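Local coordinates for protein BvnE (Penicillium brevicompactum, PDB 6U9I) that probably catalyses the stereoselective semipinacol rearrangement that sets the spiro centre during fungal brevianamide assembly, at residues V119-E124 / L128-I133; E16-S21 / R93-V98. All blocks are in the same frame, centred on the assembly; numbering follows the deposited sequence.

Interaction 1: residues V119-E124 / L128-I133; sequences VLTFNE and LLRDVI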
# COMPACT_ATOMS: atom_id res chain seq x y z
N VAL A 119 6.27 1.80 1.41
CA VAL A 119 7.33 1.25 0.58
C VAL A 119 8.63 1.94 1.00
O VAL A 119 8.80 3.14 0.76
CB VAL A 119 7.08 1.46 -0.92
CG1 VAL A 119 8.22 0.84 -1.74
CG2 VAL A 119 5.71 0.89 -1.32
N LEU A 120 9.51 1.20 1.66
CA LEU A 120 10.84 1.67 2.01
C LEU A 120 11.81 1.28 0.90
O LEU A 120 11.81 0.13 0.44
CB LEU A 120 11.31 1.06 3.33
CG LEU A 120 10.39 1.18 4.55
CD1 LEU A 120 10.99 0.47 5.76
CD2 LEU A 120 10.19 2.63 4.89
N THR A 121 12.64 2.23 0.46
CA THR A 121 13.77 1.91 -0.40
C THR A 121 15.05 2.22 0.36
O THR A 121 15.17 3.29 0.96
CB THR A 121 13.75 2.72 -1.71
OG1 THR A 121 12.47 2.57 -2.34
CG2 THR A 121 14.84 2.20 -2.66
N PHE A 122 16.00 1.29 0.34
CA PHE A 122 17.27 1.49 1.02
C PHE A 122 18.38 1.73 -0.00
O PHE A 122 18.21 1.52 -1.20
CB PHE A 122 17.59 0.29 1.92
CG PHE A 122 16.63 0.15 3.07
CD1 PHE A 122 16.87 0.82 4.26
CD2 PHE A 122 15.49 -0.61 2.95
CE1 PHE A 122 15.99 0.72 5.32
CE2 PHE A 122 14.60 -0.72 4.01
CZ PHE A 122 14.85 -0.06 5.19
N ASN A 123 19.51 2.22 0.50
CA ASN A 123 20.70 2.34 -0.34
C ASN A 123 21.19 0.94 -0.73
O ASN A 123 20.68 -0.09 -0.28
CB ASN A 123 21.78 3.16 0.38
CG ASN A 123 22.29 2.49 1.66
OD1 ASN A 123 21.78 1.46 2.09
ND2 ASN A 123 23.32 3.10 2.27
N GLU A 124 22.23 0.91 -1.58
CA GLU A 124 22.69 -0.36 -2.14
C GLU A 124 23.10 -1.34 -1.06
O GLU A 124 22.87 -2.55 -1.19
CB GLU A 124 23.87 -0.11 -3.09
CG GLU A 124 24.25 -1.35 -3.90
CD GLU A 124 25.20 -2.28 -3.16
OE1 GLU A 124 25.15 -3.51 -3.41
OE2 GLU A 124 25.99 -1.78 -2.32
N LEU A 128 20.85 2.23 4.94
CA LEU A 128 20.27 3.55 5.12
C LEU A 128 19.03 3.66 4.25
O LEU A 128 19.03 3.23 3.10
CB LEU A 128 21.26 4.66 4.73
CG LEU A 128 22.46 4.93 5.64
CD1 LEU A 128 23.30 6.04 5.01
CD2 LEU A 128 21.99 5.34 7.02
N LEU A 129 17.99 4.26 4.81
CA LEU A 129 16.75 4.51 4.08
C LEU A 129 16.94 5.68 3.11
O LEU A 129 17.34 6.77 3.52
CB LEU A 129 15.64 4.82 5.07
CG LEU A 129 14.23 5.04 4.57
CD1 LEU A 129 13.67 3.76 3.93
CD2 LEU A 129 13.43 5.44 5.79
N ARG A 130 16.62 5.47 1.83
CA ARG A 130 16.77 6.53 0.84
C ARG A 130 15.45 7.04 0.28
O ARG A 130 15.43 8.07 -0.40
CB ARG A 130 17.68 6.07 -0.32
CG ARG A 130 17.04 5.04 -1.25
CD ARG A 130 17.98 4.67 -2.42
NE ARG A 130 18.29 5.84 -3.25
CZ ARG A 130 19.14 5.82 -4.27
NH1 ARG A 130 19.37 6.92 -5.00
NH2 ARG A 130 19.75 4.69 -4.57
N ASP A 131 14.33 6.36 0.56
CA ASP A 131 13.03 6.81 0.08
C ASP A 131 11.96 6.10 0.88
O ASP A 131 12.11 4.92 1.20
CB ASP A 131 12.84 6.52 -1.41
CG ASP A 131 11.57 7.14 -1.96
OD1 ASP A 131 11.57 8.38 -2.16
OD2 ASP A 131 10.57 6.42 -2.18
N VAL A 132 10.88 6.81 1.20
CA VAL A 132 9.69 6.21 1.80
C VAL A 132 8.47 6.72 1.06
O VAL A 132 8.28 7.94 0.95
CB VAL A 132 9.54 6.57 3.29
CG1 VAL A 132 8.41 5.77 3.89
CG2 VAL A 132 10.80 6.34 4.01
N ILE A 133 7.61 5.81 0.60
CA ILE A 133 6.25 6.16 0.21
C ILE A 133 5.34 5.72 1.33
O ILE A 133 5.38 4.55 1.74
CB ILE A 133 5.81 5.48 -1.09
CG1 ILE A 133 6.74 5.84 -2.23
CG2 ILE A 133 4.34 5.84 -1.39
CD1 ILE A 133 6.46 5.00 -3.44
O HOH W 1 10.19 3.91 -1.51
O HOH W 2 19.28 1.78 -3.72
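Thr121 and Asp131 exchange backbone hydrogen bonds: Thr121 N to Asp131 O is almost straight (2.8 Å, 177° at the hydrogen), whereas Asp131 N reaches Thr121 O at 3.2 Å and a bent 140°. The bend probably reflects the sharing of Thr121 O, which also accepts from Arg130 N at 2.8 Å; two consecutive residues thus face one. Val119 and Ile133 close a second hydrogen-bonded pair. Beyond the strand, Asn123 N donates to Leu128 O at 2.8 Å, and Leu128 N returns a bond to Asn123 OD1, arriving from above the amide plane. With CG held between its backbone N and carbonyl carbon (chi1 64°), Asn123 turns its amide back over the hairpin end, where OD1 also accepts from Thr127 N. Without the OD1 acceptor, as with an alanine here, the backbone N-H groups of Leu128 and Thr127 would probably lose this partner and the turn would be freer to move. Water 1 bridges Val119 O, Asp131 OD2 and Thr121 OG1; Lys96 NZ hydrogen-bonds Thr121 OG1, and Arg48 NE forms a salt bridge with Asp131 OD1. Packing follows: Leu129 CD1 sits over one face of the Phe122 ring, 4.2 Å from its centroid, in a CH-pi contact, and approaches Leu120 CB at 3.6 Å, while Leu120 CD2 lies beside Val132 CG1. Arg130 and Asp131 opposite Thr121 form a classic beta bulge, here in the antiparallel hairpin of strands 110-122 and 129-136.

Interaction 2: residues E16-S21 / R93-V98; sequences EQLIVS and RLRKVV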
# COMPACT_ATOMS: atom_id res chain seq x y z
N GLU A 16 17.93 -10.62 4.62
CA GLU A 16 17.87 -10.47 6.06
C GLU A 16 18.31 -9.07 6.49
O GLU A 16 17.72 -8.48 7.40
CB GLU A 16 18.71 -11.56 6.74
CG GLU A 16 18.22 -12.99 6.46
CD GLU A 16 18.54 -13.48 5.05
OE1 GLU A 16 19.30 -12.79 4.33
OE2 GLU A 16 18.05 -14.56 4.66
N GLN A 17 19.32 -8.52 5.81
CA GLN A 17 19.75 -7.15 6.11
C GLN A 17 18.62 -6.15 5.88
O GLN A 17 18.44 -5.22 6.67
CB GLN A 17 20.95 -6.77 5.24
CG GLN A 17 21.31 -5.28 5.32
CD GLN A 17 21.89 -4.88 6.67
OE1 GLN A 17 23.10 -4.92 6.86
NE2 GLN A 17 21.02 -4.49 7.60
N LEU A 18 17.86 -6.32 4.79
CA LEU A 18 16.77 -5.38 4.52
C LEU A 18 15.66 -5.53 5.55
O LEU A 18 15.05 -4.53 5.97
CB LEU A 18 16.23 -5.60 3.10
CG LEU A 18 17.20 -5.17 1.97
CD1 LEU A 18 16.81 -5.80 0.63
CD2 LEU A 18 17.24 -3.63 1.84
N ILE A 19 15.39 -6.75 6.01
CA ILE A 19 14.39 -6.95 7.05
C ILE A 19 14.85 -6.32 8.36
O ILE A 19 14.06 -5.67 9.05
CB ILE A 19 14.08 -8.46 7.20
CG1 ILE A 19 13.34 -8.95 5.96
CG2 ILE A 19 13.29 -8.72 8.49
CD1 ILE A 19 13.03 -10.44 5.94
N VAL A 20 16.13 -6.48 8.71
CA VAL A 20 16.67 -5.84 9.91
C VAL A 20 16.54 -4.32 9.82
O VAL A 20 16.14 -3.66 10.78
CB VAL A 20 18.13 -6.27 10.13
CG1 VAL A 20 18.83 -5.33 11.10
CG2 VAL A 20 18.17 -7.71 10.65
N SER A 21 16.86 -3.73 8.66
CA SER A 21 16.73 -2.28 8.56
C SER A 21 15.28 -1.82 8.54
O SER A 21 14.98 -0.73 9.02
CB SER A 21 17.47 -1.73 7.34
OG SER A 21 18.80 -2.20 7.30
N ARG A 93 16.56 -7.15 -5.08
CA ARG A 93 17.17 -6.50 -6.24
C ARG A 93 16.97 -4.99 -6.20
O ARG A 93 17.90 -4.22 -6.50
CB ARG A 93 16.59 -7.08 -7.53
CG ARG A 93 17.13 -6.39 -8.78
CD ARG A 93 16.85 -7.20 -10.04
NE ARG A 93 17.28 -6.45 -11.22
CZ ARG A 93 18.43 -6.65 -11.86
NH1 ARG A 93 18.74 -5.92 -12.92
NH2 ARG A 93 19.27 -7.59 -11.43
N LEU A 94 15.78 -4.53 -5.84
CA LEU A 94 15.46 -3.12 -5.78
C LEU A 94 15.75 -2.49 -4.42
O LEU A 94 15.57 -1.27 -4.27
CB LEU A 94 13.99 -2.90 -6.15
CG LEU A 94 13.57 -3.43 -7.52
CD1 LEU A 94 12.15 -3.00 -7.85
CD2 LEU A 94 14.53 -2.93 -8.60
N ARG A 95 16.20 -3.28 -3.44
CA ARG A 95 16.43 -2.79 -2.07
C ARG A 95 15.16 -2.19 -1.47
O ARG A 95 15.22 -1.18 -0.76
CB ARG A 95 17.57 -1.76 -2.01
CG ARG A 95 18.95 -2.34 -1.79
CD ARG A 95 19.33 -3.24 -2.90
NE ARG A 95 20.76 -3.54 -2.94
CZ ARG A 95 21.29 -4.31 -3.88
NH1 ARG A 95 22.60 -4.56 -3.89
NH2 ARG A 95 20.50 -4.83 -4.81
N LYS A 96 14.02 -2.81 -1.74
CA LYS A 96 12.75 -2.28 -1.27
C LYS A 96 12.11 -3.24 -0.27
O LYS A 96 12.25 -4.46 -0.39
CB LYS A 96 11.79 -2.02 -2.42
CG LYS A 96 12.24 -0.86 -3.29
CD LYS A 96 11.23 -0.58 -4.37
CE LYS A 96 11.81 0.35 -5.43
NZ LYS A 96 11.84 1.79 -5.00
N VAL A 97 11.43 -2.67 0.72
CA VAL A 97 10.63 -3.44 1.68
C VAL A 97 9.26 -2.80 1.77
O VAL A 97 9.15 -1.59 2.03
CB VAL A 97 11.28 -3.48 3.08
CG1 VAL A 97 10.39 -4.29 4.05
CG2 VAL A 97 12.68 -4.08 3.00
N VAL A 98 8.21 -3.60 1.57
CA VAL A 98 6.83 -3.12 1.65
C VAL A 98 6.20 -3.65 2.93
O VAL A 98 6.35 -4.83 3.24
CB VAL A 98 6.02 -3.57 0.42
CG1 VAL A 98 4.57 -3.10 0.52
CG2 VAL A 98 6.67 -3.01 -0.85
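Leu18 on helix 14-31 reaches across to Val97 and Arg95, and its side chain can be followed outward. Its CB starts the contact, lying 3.9 Å from Val97 CG2, a methyl that also approaches the helix backbone at Leu18 O (3.8 Å). Val97 presents this methyl because CG1 is anti to the backbone N (chi1 180°), which puts CG2 beside that nitrogen. Beyond CB, Leu18 CG lies anti to the carbonyl carbon (chi1 -70°), carrying the branch away from Val97 and on to Arg95. There both methyls face the backbone: CD1 and CD2 are each 4.1 Å from Arg95 CA, and CD2 is equally near Arg95 O. CD2 also meets the aliphatic start of the arginine, 4.2 Å from Arg95 CG. The contact is therefore entirely van der Waals, with only 181 Å² buried in all, and the polar end of Arg95 is engaged elsewhere, with Glu124. The backbone that Leu18 rests on is unusual in shape: Arg95 has positive phi (58°), and with Lys96 it faces Asp91 in a G1 beta bulge at the start of strand 96-107. Around this pair, Phe122 of strand 110-122 touches both Leu18 and Val97, Val90 of strand 89-91 meets Leu18, and Ala22, one turn further along helix 14-31, packs on Val97, seating the helix against the sheet.

Overall arrangement
Both interactions belong to one sheet, in which strands 96-107 and 110-122 are neighbours, and their centres lie 9 Å apart. Interaction 1 is strand against strand, written mainly in backbone hydrogen bonds with 569 Å² buried; it passes from buried residues such as Leu120 to exposed Arg130. Interaction 2 is helix against sheet, smaller and made of van der Waals packing, with no polar bond across it, and two of its three touching residues are buried. They meet directly. Phe122 N lies 2.8 Å from Arg95 O, a probable hydrogen bond, and Ser21 CB packs at 3.5 Å on Phe122 CE1. At the more polar margin, Glu124 OE1 and Arg95 NH1 form a salt bridge of 2.8 Å between the two segment pairs.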